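Local coordinates for probable quinone reductase Qor (NADPH:quinone reductase) (Zeta-crystallin homolog protein) (Mycobacterium tuberculosis, PDB 4RVU), which binds NADPH and probably passes its electrons to quinone substrates, as a quinone reductase related to zeta-crystallin, at residues A[148-153]-A[172-177]. Sequence-based numbering, arbitrary orientation.
Sequences TVLVHA and RVITTV. With NDP (NADPH dihydro-nicotinamide-adenine-dinucleotide phosphate), chain E.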
ATOM      1  N   THR A 148      -0.767   7.521 -16.240  1.00 20.37           N
ATOM      2  CA  THR A 148       0.638   7.851 -16.442  1.00 19.73           C
ATOM      3  C   THR A 148       1.395   7.235 -15.280  1.00 19.60           C
ATOM      4  O   THR A 148       0.959   7.343 -14.137  1.00 20.36           O
ATOM      5  CB  THR A 148       0.891   9.369 -16.439  1.00 20.94           C
ATOM      6  OG1 THR A 148       0.164   9.977 -17.510  1.00 20.68           O
ATOM      7  CG2 THR A 148       2.374   9.657 -16.620  1.00 20.81           C
ATOM      8  N   VAL A 149       2.492   6.542 -15.562  1.00 17.12           N
ATOM      9  CA  VAL A 149       3.285   5.941 -14.495  1.00 16.42           C
ATOM     10  C   VAL A 149       4.737   6.372 -14.606  1.00 16.48           C
ATOM     11  O   VAL A 149       5.201   6.733 -15.685  1.00 17.48           O
ATOM     12  CB  VAL A 149       3.193   4.387 -14.492  1.00 16.67           C
ATOM     13  CG1 VAL A 149       1.755   3.938 -14.300  1.00 17.52           C
ATOM     14  CG2 VAL A 149       3.771   3.808 -15.792  1.00 16.76           C
ATOM     15  N   LEU A 150       5.443   6.338 -13.483  1.00 17.19           N
ATOM     16  CA  LEU A 150       6.885   6.585 -13.464  1.00 17.44           C
ATOM     17  C   LEU A 150       7.622   5.262 -13.264  1.00 17.73           C
ATOM     18  O   LEU A 150       7.293   4.482 -12.355  1.00 18.32           O
ATOM     19  CB  LEU A 150       7.238   7.565 -12.334  1.00 17.19           C
ATOM     20  CG  LEU A 150       8.707   7.780 -11.968  1.00 17.66           C
ATOM     21  CD1 LEU A 150       9.473   8.352 -13.156  1.00 17.76           C
ATOM     22  CD2 LEU A 150       8.828   8.689 -10.769  1.00 17.93           C
ATOM     23  N   VAL A 151       8.605   5.003 -14.123  1.00 16.21           N
ATOM     24  CA  VAL A 151       9.419   3.793 -14.034  1.00 16.55           C
ATOM     25  C   VAL A 151      10.886   4.186 -13.956  1.00 16.43           C
ATOM     26  O   VAL A 151      11.458   4.663 -14.942  1.00 16.78           O
ATOM     27  CB  VAL A 151       9.217   2.907 -15.283  1.00 16.00           C
ATOM     28  CG1 VAL A 151      10.146   1.690 -15.242  1.00 16.12           C
ATOM     29  CG2 VAL A 151       7.769   2.456 -15.395  1.00 15.95           C
ATOM     30  N   HIS A 152      11.497   3.993 -12.794  1.00 15.94           N
ATOM     31  CA  HIS A 152      12.921   4.283 -12.642  1.00 16.05           C
ATOM     32  C   HIS A 152      13.768   3.238 -13.369  1.00 17.14           C
ATOM     33  O   HIS A 152      13.298   2.121 -13.618  1.00 16.44           O
ATOM     34  CB  HIS A 152      13.295   4.352 -11.161  1.00 16.51           C
ATOM     35  CG  HIS A 152      12.724   5.539 -10.450  1.00 17.12           C
ATOM     36  ND1 HIS A 152      13.042   6.838 -10.796  1.00 17.92           N
ATOM     37  CD2 HIS A 152      11.860   5.626  -9.407  1.00 16.00           C
ATOM     38  CE1 HIS A 152      12.398   7.673  -9.998  1.00 16.87           C
ATOM     39  NE2 HIS A 152      11.674   6.964  -9.145  1.00 16.66           N
ATOM     40  N   ALA A 153      15.008   3.601 -13.709  1.00 18.13           N
ATOM     41  CA  ALA A 153      15.914   2.721 -14.457  1.00 18.08           C
ATOM     42  C   ALA A 153      15.245   2.153 -15.705  1.00 17.40           C
ATOM     43  O   ALA A 153      15.188   0.926 -15.902  1.00 17.84           O
ATOM     44  CB  ALA A 153      16.436   1.590 -13.555  1.00 18.72           C
ATOM     45  N   ARG A 172       0.860   6.106 -20.417  1.00 22.71           N
ATOM     46  CA  ARG A 172       1.976   7.014 -20.657  1.00 22.93           C
ATOM     47  C   ARG A 172       3.083   6.742 -19.645  1.00 22.94           C
ATOM     48  O   ARG A 172       2.823   6.669 -18.446  1.00 23.56           O
ATOM     49  CB  ARG A 172       1.501   8.459 -20.524  1.00 23.07           C
ATOM     50  CG  ARG A 172       2.565   9.485 -20.797  1.00 24.87           C
ATOM     51  CD  ARG A 172       1.972  10.882 -20.663  1.00 25.10           C
ATOM     52  NE  ARG A 172       2.893  11.937 -21.071  1.00 26.15           N
ATOM     53  CZ  ARG A 172       3.102  13.046 -20.368  1.00 27.12           C
ATOM     54  NH1 ARG A 172       2.469  13.226 -19.219  1.00 26.88           N
ATOM     55  NH2 ARG A 172       3.950  13.966 -20.807  1.00 27.60           N
ATOM     56  N   VAL A 173       4.312   6.567 -20.116  1.00 19.38           N
ATOM     57  CA  VAL A 173       5.393   6.192 -19.211  1.00 19.72           C
ATOM     58  C   VAL A 173       6.474   7.256 -19.159  1.00 19.80           C
ATOM     59  O   VAL A 173       6.973   7.700 -20.194  1.00 20.25           O
ATOM     60  CB  VAL A 173       6.037   4.847 -19.617  1.00 20.02           C
ATOM     61  CG1 VAL A 173       7.244   4.547 -18.724  1.00 19.47           C
ATOM     62  CG2 VAL A 173       5.014   3.725 -19.549  1.00 19.76           C
ATOM     63  N   ILE A 174       6.824   7.669 -17.949  1.00 18.36           N
ATOM     64  CA  ILE A 174       7.961   8.554 -17.734  1.00 18.89           C
ATOM     65  C   ILE A 174       9.044   7.723 -17.060  1.00 19.02           C
ATOM     66  O   ILE A 174       8.757   6.988 -16.113  1.00 18.70           O
ATOM     67  CB  ILE A 174       7.577   9.733 -16.819  1.00 19.06           C
ATOM     68  CG1 ILE A 174       6.372  10.484 -17.389  1.00 18.57           C
ATOM     69  CG2 ILE A 174       8.773  10.664 -16.598  1.00 19.31           C
ATOM     70  CD1 ILE A 174       5.702  11.421 -16.363  1.00 17.91           C
ATOM     71  N   THR A 175      10.280   7.816 -17.551  1.00 18.14           N
ATOM     72  CA  THR A 175      11.377   7.032 -16.993  1.00 18.02           C
ATOM     73  C   THR A 175      12.530   7.888 -16.498  1.00 17.05           C
ATOM     74  O   THR A 175      12.597   9.081 -16.793  1.00 18.27           O
ATOM     75  CB  THR A 175      11.943   6.032 -18.026  1.00 19.00           C
ATOM     76  OG1 THR A 175      12.512   6.765 -19.121  1.00 18.44           O
ATOM     77  CG2 THR A 175      10.850   5.119 -18.539  1.00 18.28           C
ATOM     78  N   THR A 176      13.416   7.270 -15.725  1.00 17.12           N
ATOM     79  CA  THR A 176      14.721   7.851 -15.408  1.00 18.49           C
ATOM     80  C   THR A 176      15.837   6.925 -15.894  1.00 18.78           C
ATOM     81  O   THR A 176      15.732   5.695 -15.791  1.00 18.23           O
ATOM     82  CB  THR A 176      14.906   8.094 -13.899  1.00 18.40           C
ATOM     83  OG1 THR A 176      14.695   6.867 -13.185  1.00 18.37           O
ATOM     84  CG2 THR A 176      13.925   9.160 -13.393  1.00 16.49           C
ATOM     85  N   VAL A 177      16.910   7.508 -16.424  1.00 18.78           N
ATOM     86  CA  VAL A 177      18.087   6.732 -16.832  1.00 20.67           C
ATOM     87  C   VAL A 177      19.342   7.544 -16.551  1.00 20.19           C
ATOM     88  O   VAL A 177      19.252   8.739 -16.282  1.00 19.09           O
ATOM     89  CB  VAL A 177      18.064   6.371 -18.333  1.00 20.42           C
ATOM     90  CG1 VAL A 177      16.820   5.564 -18.696  1.00 19.61           C
ATOM     91  CG2 VAL A 177      18.153   7.638 -19.170  1.00 20.34           C
TER
HETATM   92  PA  NDP E 401      18.507  -3.612 -13.947  1.00 22.77           P
HETATM   93  O1A NDP E 401      18.827  -4.254 -15.267  1.00 20.89           O
HETATM   94  O2A NDP E 401      17.377  -2.627 -13.859  1.00 21.76           O
HETATM   95  O5B NDP E 401      19.840  -2.919 -13.377  1.00 22.87           O
HETATM   96  C5B NDP E 401      19.764  -2.000 -12.292  1.00 23.23           C
HETATM   97  C4B NDP E 401      19.649  -0.601 -12.873  1.00 22.06           C
HETATM   98  O4B NDP E 401      19.277   0.346 -11.871  1.00 22.25           O
HETATM   99  C3B NDP E 401      20.979  -0.116 -13.422  1.00 23.81           C
HETATM  100  O3B NDP E 401      21.160  -0.498 -14.786  1.00 23.37           O
HETATM  101  C2B NDP E 401      20.895   1.388 -13.261  1.00 21.86           C
HETATM  102  O2B NDP E 401      20.468   2.002 -14.469  1.00 21.16           O
HETATM  103  C1B NDP E 401      19.864   1.614 -12.165  1.00 20.98           C
HETATM  104  N9A NDP E 401      20.583   2.157 -10.990  1.00 21.62           N
HETATM  105  C8A NDP E 401      20.360   3.349 -10.413  1.00 21.38           C
HETATM  106  N7A NDP E 401      21.202   3.551  -9.372  1.00 21.44           N
HETATM  107  C5A NDP E 401      21.995   2.471  -9.278  1.00 22.16           C
HETATM  108  C6A NDP E 401      23.104   2.035  -8.401  1.00 22.38           C
HETATM  109  N6A NDP E 401      23.539   2.822  -7.392  1.00 22.83           N
HETATM  110  N1A NDP E 401      23.664   0.832  -8.643  1.00 23.18           N
HETATM  111  C2A NDP E 401      23.236   0.046  -9.645  1.00 22.52           C
HETATM  112  N3A NDP E 401      22.238   0.376 -10.479  1.00 21.68           N
HETATM  113  C4A NDP E 401      21.586   1.555 -10.350  1.00 22.67           C
HETATM  114  O3  NDP E 401      18.272  -4.778 -12.872  1.00 22.41           O
HETATM  115  PN  NDP E 401      17.064  -5.826 -13.009  1.00 22.37           P
HETATM  116  O1N NDP E 401      16.264  -5.486 -14.238  1.00 21.87           O
HETATM  117  O2N NDP E 401      17.637  -7.206 -12.822  1.00 21.62           O
HETATM  118  O5D NDP E 401      16.170  -5.484 -11.721  1.00 21.82           O
HETATM  119  C5D NDP E 401      15.617  -4.181 -11.549  1.00 22.07           C
HETATM  120  C4D NDP E 401      15.305  -3.945 -10.079  1.00 21.71           C
HETATM  121  O4D NDP E 401      14.131  -4.667  -9.712  1.00 22.58           O
HETATM  122  C3D NDP E 401      16.419  -4.463  -9.192  1.00 22.96           C
HETATM  123  O3D NDP E 401      16.572  -3.558  -8.100  1.00 23.24           O
HETATM  124  C2D NDP E 401      15.916  -5.792  -8.673  1.00 26.23           C
HETATM  125  O2D NDP E 401      16.433  -6.043  -7.365  1.00 23.50           O
HETATM  126  C1D NDP E 401      14.410  -5.585  -8.655  1.00 23.98           C
HETATM  127  N1N NDP E 401      13.628  -6.802  -8.875  1.00 23.77           N
HETATM  128  C2N NDP E 401      12.636  -7.078  -8.026  1.00 22.62           C
HETATM  129  C3N NDP E 401      11.834  -8.200  -8.169  1.00 21.95           C
HETATM  130  C7N NDP E 401      10.743  -8.450  -7.172  1.00 22.46           C
HETATM  131  O7N NDP E 401       9.996  -9.399  -7.335  1.00 22.30           O
HETATM  132  N7N NDP E 401      10.616  -7.621  -6.138  1.00 20.89           N
HETATM  133  C4N NDP E 401      12.043  -9.163  -9.314  1.00 21.43           C
HETATM  134  C5N NDP E 401      13.144  -8.742 -10.172  1.00 22.26           C
HETATM  135  C6N NDP E 401      13.881  -7.590  -9.925  1.00 22.39           C
HETATM  136  P2B NDP E 401      20.616   3.589 -14.681  1.00 21.70           P
HETATM  137  O1X NDP E 401      20.990   4.109 -13.323  1.00 23.18           O
HETATM  138  O2X NDP E 401      21.701   3.727 -15.710  1.00 24.31           O
HETATM  139  O3X NDP E 401      19.266   4.025 -15.171  1.00 23.75           O
HETATM  140  O   HOH W   1       0.101  12.409 -18.650  1.00 40.65           O
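V149 and I174 sit in the tight middle of this pair of parallel strands: I174 N reaches V149 O at 2.9 Å with an almost straight N-H...O angle of 177°, while V149 N donates to R172 O, and V151 N to I174 O at 2.8 Å. On one face V173 spreads its two methyls, CG2 against CG2 of V149 and CG1 against CG2 of V151, both at 4.0 Å, and helix 157-168 packs over V151 and V173. That helix is the crossover of the first beta-alpha-beta unit of the Rossmann fold. On the other face CD1 of L150 drops to 3.3 Å from I174 O. Toward the cofactor the ladder slackens, T176 N to V151 O being weak at 3.4 Å, and side chains take over. With chi1 at 56°, T176 OG1 lies between its own backbone N and carbonyl carbon and forms a hydrogen bond with H152 ND1 at 2.9 Å, at the ring edge; H152 NE2 is held by S232. Just beyond, A153 CB touches the adenosine ribose, 3.5 Å from NADPH O4B. The opposite end is partly exposed: R172 runs extended beside T148, and one water joins T148 OG1 to R172 NH1; NH1 also hydrogen-bonds L211 O, and NE forms a salt bridge with D192.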